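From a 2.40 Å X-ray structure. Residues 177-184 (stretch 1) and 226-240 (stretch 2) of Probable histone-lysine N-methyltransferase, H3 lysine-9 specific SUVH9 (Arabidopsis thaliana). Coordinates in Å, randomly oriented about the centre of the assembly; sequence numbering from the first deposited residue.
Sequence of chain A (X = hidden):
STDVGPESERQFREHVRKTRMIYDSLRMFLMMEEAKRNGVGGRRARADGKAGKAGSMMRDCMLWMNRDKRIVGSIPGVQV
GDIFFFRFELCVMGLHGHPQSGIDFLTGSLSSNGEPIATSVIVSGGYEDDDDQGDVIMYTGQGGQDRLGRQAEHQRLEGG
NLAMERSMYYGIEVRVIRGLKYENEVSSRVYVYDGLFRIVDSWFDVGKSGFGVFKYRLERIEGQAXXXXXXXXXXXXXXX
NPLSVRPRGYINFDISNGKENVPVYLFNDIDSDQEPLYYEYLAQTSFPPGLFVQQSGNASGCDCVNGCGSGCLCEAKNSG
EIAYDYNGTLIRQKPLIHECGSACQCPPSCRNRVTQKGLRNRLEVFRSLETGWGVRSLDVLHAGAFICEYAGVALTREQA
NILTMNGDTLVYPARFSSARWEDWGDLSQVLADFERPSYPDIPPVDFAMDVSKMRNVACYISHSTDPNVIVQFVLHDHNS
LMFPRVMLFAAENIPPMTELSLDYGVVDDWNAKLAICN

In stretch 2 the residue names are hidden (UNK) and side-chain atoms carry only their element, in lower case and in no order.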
# COMPACT_ATOMS: atom_id res chain seq x y z
N ILE A 177 14.44 0.01 -11.56
CA ILE A 177 13.39 -0.55 -10.71
C ILE A 177 13.85 -1.90 -10.18
O ILE A 177 14.16 -2.81 -10.96
CB ILE A 177 12.06 -0.73 -11.46
CG1 ILE A 177 11.45 0.62 -11.83
CG2 ILE A 177 11.08 -1.52 -10.58
CD1 ILE A 177 11.98 1.22 -13.12
N ARG A 178 13.91 -2.02 -8.86
CA ARG A 178 14.38 -3.26 -8.26
C ARG A 178 13.23 -4.21 -7.94
O ARG A 178 12.20 -3.80 -7.40
CB ARG A 178 15.25 -3.00 -7.03
CG ARG A 178 16.66 -3.58 -7.17
CD ARG A 178 17.54 -3.29 -5.97
NE ARG A 178 18.14 -1.96 -6.03
CZ ARG A 178 19.41 -1.72 -6.34
NH1 ARG A 178 19.85 -0.47 -6.36
NH2 ARG A 178 20.23 -2.72 -6.63
N GLY A 179 13.40 -5.47 -8.30
CA GLY A 179 12.44 -6.51 -7.99
C GLY A 179 12.93 -7.36 -6.84
O GLY A 179 14.05 -7.87 -6.86
N LEU A 180 12.09 -7.52 -5.82
CA LEU A 180 12.48 -8.23 -4.61
C LEU A 180 11.40 -9.22 -4.19
O LEU A 180 10.21 -8.90 -4.24
CB LEU A 180 12.73 -7.25 -3.46
CG LEU A 180 13.81 -6.16 -3.57
CD1 LEU A 180 13.37 -4.99 -4.45
CD2 LEU A 180 14.18 -5.65 -2.18
N LYS A 181 11.80 -10.42 -3.78
CA LYS A 181 10.85 -11.32 -3.15
C LYS A 181 10.57 -10.74 -1.78
O LYS A 181 11.40 -10.84 -0.88
CB LYS A 181 11.39 -12.75 -3.01
CG LYS A 181 10.42 -13.66 -2.26
CD LYS A 181 10.96 -15.07 -2.08
CE LYS A 181 10.93 -15.85 -3.39
NZ LYS A 181 9.59 -15.78 -4.04
N TYR A 182 9.41 -10.13 -1.64
CA TYR A 182 9.11 -9.38 -0.43
C TYR A 182 7.68 -9.65 0.02
O TYR A 182 6.76 -9.71 -0.79
CB TYR A 182 9.35 -7.89 -0.67
CG TYR A 182 9.63 -7.09 0.58
CD1 TYR A 182 10.92 -6.91 1.04
CD2 TYR A 182 8.59 -6.51 1.30
CE1 TYR A 182 11.18 -6.18 2.19
CE2 TYR A 182 8.84 -5.78 2.45
CZ TYR A 182 10.14 -5.62 2.88
OH TYR A 182 10.39 -4.89 4.02
N GLU A 183 7.51 -9.81 1.32
CA GLU A 183 6.23 -10.17 1.92
C GLU A 183 5.17 -9.09 1.68
O GLU A 183 5.35 -7.92 2.04
CB GLU A 183 6.44 -10.41 3.42
CG GLU A 183 5.25 -11.00 4.16
CD GLU A 183 5.58 -11.34 5.61
OE1 GLU A 183 6.71 -11.03 6.07
OE2 GLU A 183 4.71 -11.90 6.30
N ASN A 184 4.08 -9.49 1.04
CA ASN A 184 2.92 -8.62 0.85
C ASN A 184 1.70 -9.46 0.50
O ASN A 184 1.83 -10.62 0.12
CB ASN A 184 3.18 -7.58 -0.24
CG ASN A 184 3.23 -8.19 -1.63
OD1 ASN A 184 2.20 -8.35 -2.29
ND2 ASN A 184 4.43 -8.53 -2.08
N UNK A 226 16.86 8.67 -0.48
CA UNK A 226 17.25 7.30 -0.17
C UNK A 226 16.50 6.31 -1.06
O UNK A 226 15.32 6.49 -1.33
c UNK A 226 17.18 5.37 3.25
c UNK A 226 17.55 5.68 1.80
o UNK A 226 17.65 4.34 3.78
o UNK A 226 16.41 6.15 3.86
c UNK A 226 16.97 7.00 1.31
N UNK A 227 17.20 5.27 -1.50
CA UNK A 227 16.58 4.23 -2.30
C UNK A 227 15.51 3.49 -1.50
O UNK A 227 15.67 3.25 -0.30
s UNK A 227 19.66 2.61 -4.56
c UNK A 227 20.49 2.07 -3.07
c UNK A 227 17.63 3.25 -2.81
c UNK A 227 18.54 3.83 -3.87
N UNK A 228 14.43 3.12 -2.18
CA UNK A 228 13.36 2.37 -1.56
C UNK A 228 13.77 0.95 -1.18
O UNK A 228 13.29 0.42 -0.18
N UNK A 229 14.64 0.34 -1.97
CA UNK A 229 15.10 -1.02 -1.67
C UNK A 229 15.86 -1.06 -0.33
O UNK A 229 15.74 -2.02 0.43
c UNK A 229 15.94 -1.60 -2.82
o UNK A 229 17.03 -0.77 -3.16
N UNK A 230 16.62 -0.01 -0.06
CA UNK A 230 17.32 0.13 1.22
C UNK A 230 16.33 0.20 2.38
O UNK A 230 16.52 -0.43 3.42
c UNK A 230 18.21 1.37 1.21
o UNK A 230 19.13 1.31 0.13
N UNK A 231 15.27 0.99 2.19
CA UNK A 231 14.22 1.11 3.19
C UNK A 231 13.54 -0.24 3.43
O UNK A 231 13.26 -0.61 4.57
c UNK A 231 13.85 3.54 2.59
c UNK A 231 12.05 2.28 3.79
c UNK A 231 13.17 2.18 2.77
N UNK A 232 13.32 -0.98 2.35
CA UNK A 232 12.72 -2.31 2.43
C UNK A 232 13.57 -3.26 3.27
O UNK A 232 13.08 -3.89 4.22
c UNK A 232 12.53 -2.90 1.03
c UNK A 232 11.21 -2.49 -1.07
c UNK A 232 11.13 -2.89 0.39
c UNK A 232 10.19 -1.97 1.14
N UNK A 233 14.85 -3.35 2.92
CA UNK A 233 15.76 -4.25 3.62
C UNK A 233 15.87 -3.85 5.09
O UNK A 233 15.89 -4.71 5.98
c UNK A 233 19.07 -4.28 0.07
c UNK A 233 17.11 -4.89 1.55
c UNK A 233 18.51 -5.29 1.07
c UNK A 233 17.14 -4.27 2.95
n UNK A 233 20.34 -4.77 -0.56
N UNK A 234 15.90 -2.55 5.34
CA UNK A 234 15.94 -2.01 6.69
C UNK A 234 14.73 -2.43 7.52
O UNK A 234 14.87 -2.90 8.66
c UNK A 234 16.22 0.17 7.96
c UNK A 234 17.47 0.20 8.57
c UNK A 234 15.15 0.76 8.61
c UNK A 234 15.31 1.36 9.84
c UNK A 234 16.04 -0.48 6.63
c UNK A 234 16.56 1.39 10.44
c UNK A 234 17.64 0.81 9.80
N UNK A 235 13.53 -2.28 6.95
CA UNK A 235 12.29 -2.68 7.63
C UNK A 235 12.29 -4.17 7.96
O UNK A 235 12.00 -4.58 9.10
c UNK A 235 11.09 -2.33 6.76
N UNK A 236 12.62 -4.97 6.95
CA UNK A 236 12.71 -6.42 7.13
C UNK A 236 13.65 -6.77 8.29
O UNK A 236 13.31 -7.57 9.17
n UNK A 236 13.49 -9.36 1.29
c UNK A 236 13.20 -7.06 5.83
c UNK A 236 13.66 -8.50 5.97
c UNK A 236 14.27 -9.18 2.35
c UNK A 236 14.52 -8.91 4.79
n UNK A 236 15.58 -9.07 2.19
n UNK A 236 13.74 -9.11 3.56
N UNK A 237 14.82 -6.14 8.29
CA UNK A 237 15.81 -6.38 9.33
C UNK A 237 15.26 -5.98 10.69
O UNK A 237 15.55 -6.62 11.71
c UNK A 237 18.17 -5.94 10.09
c UNK A 237 17.12 -5.61 9.05
o UNK A 237 17.60 -5.97 7.75
N UNK A 238 14.44 -4.94 10.72
CA UNK A 238 13.77 -4.53 11.94
C UNK A 238 12.79 -5.60 12.41
O UNK A 238 12.49 -5.70 13.60
c UNK A 238 14.90 -1.92 12.77
c UNK A 238 13.92 -1.97 11.61
c UNK A 238 13.04 -3.20 11.74
c UNK A 238 13.05 -0.73 11.57
N UNK A 239 12.27 -6.38 11.47
CA UNK A 239 11.41 -7.50 11.84
C UNK A 239 12.21 -8.72 12.33
O UNK A 239 11.71 -9.49 13.14
c UNK A 239 9.52 -6.85 10.25
n UNK A 239 7.23 -8.86 7.94
c UNK A 239 8.01 -8.52 9.16
c UNK A 239 10.50 -7.92 10.69
c UNK A 239 8.82 -7.25 8.97
N UNK A 240 13.43 -8.89 11.83
CA UNK A 240 14.20 -10.09 12.19
C UNK A 240 15.31 -9.88 13.23
O UNK A 240 15.54 -10.74 14.07
c UNK A 240 13.72 -11.20 9.97
c UNK A 240 14.81 -10.79 10.95
o UNK A 240 15.73 -9.91 10.30

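Position 226 carries three carbons, the third bearing two oxygens; it lies beyond reach of stretch 1, and the carboxylate, whose chain length the carbons count, makes it Glu226. Position 227 has an unbranched chain of two carbons, a sulfur and a last carbon, the sulfur 3.6 Å from NH1 of Arg178; a thioether of this length is Met227, sitting at the N-cap position. Position 228 has no side-chain atoms and is Gly228, the first residue of the helix.

Position 229 has one carbon and one oxygen, the oxygen 3.3 Å from NE of Arg178: Ser229, with the CA atoms of Arg178 and Ser229 7.0 Å apart. Position 230 repeats that pattern but its CA-to-CB bond points away from stretch 1, and it is Ser230. At 231 one carbon carries two more, sideways and without contact: Val231.

Position 232 shows four carbons forked at the second. The fork lies over one face of the Tyr182 ring, 3.9 Å from its centroid, and the shape gives Leu232. Its CG makes a CH-pi contact, CB is 3.7 Å from Tyr182 CE1, and CD2 is 4.5 Å from Leu180 CD2.

Position 233 has four carbons in a row ending in nitrogen; its CA-to-CB bond points away, and it makes no contact within 4.5 Å: Lys233. Position 234, one carbon and a six-carbon ring without oxygen, also has its CA-to-CB bond pointing away: Phe234. Position 235 has a single carbon, 3.8 Å from Tyr182 OH: Ala235.

Position 236 has three carbons, a nitrogen, then a carbon bearing two more nitrogens. One terminal nitrogen is 3.6 Å from Tyr182 CD1 and 3.4 Å from Lys181 O, which lies near the plane of the group; this guanidinium is Arg236. Position 237 is one carbon carrying an oxygen and a carbon; its oxygen donates a hydrogen bond to Lys233 O, 2.8 Å away: Thr237. Position 238, four carbons forked at the second, is out of reach: Leu238.

Position 239 runs four carbons to a nitrogen 2.9 Å from Glu183 OE1, hence Lys239. Position 240, again one carbon with an oxygen and a carbon, makes no contact: Thr240.

The contact centres on Tyr182. Its ring packs against Leu232 while its OH donates a hydrogen bond to Leu232 O at 2.9 Å, although that carbonyl also accepts Arg236 N within the helix; one aromatic thus reads both side chain and backbone. Within the helix the contacting positions are 229, 232, 235, 236 and 239, spaced mostly three or four apart so that they fall along one side; Met227 adds a contact just before the helix. At the far end, the salt bridge from Lys239 NZ to Glu183 OE1 adds charge pairing.

Stretch 2 226-240: EMGSSVLKFARTLKT
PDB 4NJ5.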